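Local structure of amidase, hydantoinase/carbamoylase family (Burkholderia ambifaria, 5TP4) at residues 353-358 and 405-410. The protein probably hydrolyses N-carbamoyl-L-amino acids as a zinc-dependent amidase of the peptidase M20 family. Residues are numbered along the deposited sequence; the frame is centred on the assembly and turned at random.
Sequences FGYTNE and TNVLLN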
loop_
_atom_site.group_PDB
_atom_site.type_symbol
_atom_site.label_atom_id
_atom_site.label_comp_id
_atom_site.label_asym_id
_atom_site.label_seq_id
_atom_site.Cartn_x
_atom_site.Cartn_y
_atom_site.Cartn_z
ATOM N N PHE B 353 24.629 17.934 -39.045
ATOM C CA PHE B 353 23.595 18.961 -39.024
ATOM C C PHE B 353 23.817 20.002 -37.934
ATOM O O PHE B 353 23.138 21.053 -37.923
ATOM C CB PHE B 353 22.231 18.299 -38.809
ATOM C CG PHE B 353 21.593 17.795 -40.058
ATOM C CD1 PHE B 353 20.917 18.662 -40.889
ATOM C CD2 PHE B 353 21.656 16.453 -40.392
ATOM C CE1 PHE B 353 20.309 18.197 -42.040
ATOM C CE2 PHE B 353 21.052 15.972 -41.548
ATOM C CZ PHE B 353 20.376 16.850 -42.384
ATOM N N GLY B 354 24.759 19.768 -37.020
ATOM C CA GLY B 354 24.921 20.717 -35.939
ATOM C C GLY B 354 23.822 20.640 -34.898
ATOM O O GLY B 354 23.667 21.576 -34.115
ATOM N N TYR B 355 23.059 19.544 -34.866
ATOM C CA TYR B 355 22.016 19.402 -33.854
ATOM C C TYR B 355 22.625 19.076 -32.500
ATOM O O TYR B 355 23.622 18.351 -32.418
ATOM C CB TYR B 355 21.047 18.299 -34.239
ATOM C CG TYR B 355 20.297 18.505 -35.520
ATOM C CD1 TYR B 355 19.985 19.786 -36.000
ATOM C CD2 TYR B 355 19.861 17.397 -36.245
ATOM C CE1 TYR B 355 19.252 19.931 -37.183
ATOM C CE2 TYR B 355 19.136 17.538 -37.426
ATOM C CZ TYR B 355 18.847 18.800 -37.891
ATOM O OH TYR B 355 18.128 18.925 -39.063
ATOM N N THR B 356 22.062 19.658 -31.429
ATOM C CA THR B 356 22.519 19.269 -30.100
ATOM C C THR B 356 22.217 17.792 -29.889
ATOM O O THR B 356 21.222 17.266 -30.386
ATOM C CB THR B 356 21.859 20.140 -29.017
ATOM O OG1 THR B 356 20.435 20.011 -29.089
ATOM C CG2 THR B 356 22.197 21.569 -29.278
ATOM N N ASN B 357 23.123 17.108 -29.201
ATOM C CA ASN B 357 23.038 15.656 -29.139
ATOM C C ASN B 357 23.689 15.162 -27.857
ATOM O O ASN B 357 24.639 15.764 -27.351
ATOM C CB ASN B 357 23.699 15.004 -30.378
ATOM C CG ASN B 357 25.188 15.301 -30.475
ATOM O OD1 ASN B 357 26.002 14.553 -29.943
ATOM N ND2 ASN B 357 25.552 16.406 -31.140
ATOM N N GLU B 358 23.194 14.032 -27.351
ATOM C CA GLU B 358 23.879 13.385 -26.238
ATOM C C GLU B 358 23.598 11.893 -26.267
ATOM O O GLU B 358 22.546 11.443 -26.736
ATOM C CB GLU B 358 23.481 13.971 -24.876
ATOM C CG GLU B 358 22.060 13.699 -24.403
ATOM C CD GLU B 358 21.712 14.502 -23.129
ATOM O OE1 GLU B 358 22.035 14.030 -22.014
ATOM O OE2 GLU B 358 21.140 15.610 -23.242
ATOM N N THR B 405 14.077 13.019 -37.684
ATOM C CA THR B 405 13.929 12.289 -38.938
ATOM C C THR B 405 15.041 12.632 -39.931
ATOM O O THR B 405 15.457 11.762 -40.708
ATOM C CB THR B 405 12.554 12.546 -39.530
ATOM O OG1 THR B 405 11.580 12.360 -38.500
ATOM C CG2 THR B 405 12.218 11.563 -40.664
ATOM N N ASN B 406 15.537 13.869 -39.925
ATOM C CA ASN B 406 16.741 14.183 -40.701
ATOM C C ASN B 406 17.909 13.302 -40.284
ATOM O O ASN B 406 18.684 12.840 -41.134
ATOM C CB ASN B 406 17.117 15.651 -40.550
ATOM C CG ASN B 406 16.185 16.563 -41.319
ATOM O OD1 ASN B 406 15.510 16.132 -42.267
ATOM N ND2 ASN B 406 16.167 17.843 -40.942
ATOM N N VAL B 407 18.059 13.065 -38.975
ATOM C CA VAL B 407 19.136 12.196 -38.503
ATOM C C VAL B 407 18.878 10.760 -38.934
ATOM O O VAL B 407 19.785 10.069 -39.426
ATOM C CB VAL B 407 19.287 12.308 -36.975
ATOM C CG1 VAL B 407 20.185 11.176 -36.443
ATOM C CG2 VAL B 407 19.891 13.679 -36.615
ATOM N N LEU B 408 17.640 10.286 -38.766
ATOM C CA LEU B 408 17.294 8.932 -39.198
ATOM C C LEU B 408 17.587 8.751 -40.675
ATOM O O LEU B 408 18.193 7.758 -41.093
ATOM C CB LEU B 408 15.819 8.658 -38.921
ATOM C CG LEU B 408 15.294 7.271 -39.372
ATOM C CD1 LEU B 408 15.980 6.184 -38.494
ATOM C CD2 LEU B 408 13.781 7.214 -39.249
ATOM N N LEU B 409 17.164 9.721 -41.482
ATOM C CA LEU B 409 17.351 9.633 -42.925
ATOM C C LEU B 409 18.813 9.476 -43.273
ATOM O O LEU B 409 19.177 8.674 -44.143
ATOM C CB LEU B 409 16.801 10.906 -43.579
ATOM C CG LEU B 409 17.204 11.202 -45.021
ATOM C CD1 LEU B 409 16.539 10.195 -45.992
ATOM C CD2 LEU B 409 16.771 12.642 -45.366
ATOM N N ASN B 410 19.670 10.290 -42.656
ATOM C CA ASN B 410 21.048 10.303 -43.108
ATOM C C ASN B 410 21.841 9.148 -42.519
ATOM O O ASN B 410 22.793 8.679 -43.155
ATOM C CB ASN B 410 21.691 11.653 -42.797
ATOM C CG ASN B 410 21.331 12.690 -43.831
ATOM O OD1 ASN B 410 22.012 12.807 -44.845
ATOM N ND2 ASN B 410 20.202 13.412 -43.619
#
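Asn406 puts its CB over one face of the Phe353 ring, 4.3 Å from the ring centroid and displaced toward the rim, a CH-pi contact whose nearest ring atom is CZ. At the edge of the same ring, in its plane, lies Asn410 ND2, 3.4 Å from Phe353 CE2, the amide itself turned 70° from the ring. The Tyr355 ring carries CB of Phe353 over the centre of one face, and Val407 CG2 meets its edge in plane, 3.7 Å from Tyr355 CD2. A chi1 of -74° sets CG of Asn406 anti to the carbonyl carbon; beyond it ND2 donates a nearly straight hydrogen bond of 2.9 Å to Tyr355 OH, the amide nearly coplanar with the phenol ring. Asn410 ND2 donates to Asn406 O at 3.0 Å. Asn406 O also accepts the backbone N of Asn410, the two donors coming from opposite faces of its carbonyl plane. Both amides have further partners: Asn406 OD1 accepts from the backbone N of Ile15, which fixes the rotation of that amide, Asn410 ND2 is also bonded to Leu13 O, and Asn410 OD1 accepts from NE2 of His7, a residue of the N-terminal histidine tag. A Schellman motif with Gly354 at positive phi ends helix 340-353, and the chain turns so that Phe353 and Tyr355 both face helix 398-416; Asn357 ND2 bonds back to Tyr355 O at 3.0 Å. Away from the zinc site, the contact joins the turn between helix 340-353 and strand 357-362 to helix 398-416 by a hydrogen bond and by ring contacts. Val407 also touches Val346 and Ala349 of helix 340-353 and Ile212 of strand 212-229, which runs parallel to strand 357-362, while helix 105-121 packs on Leu408 and Leu409.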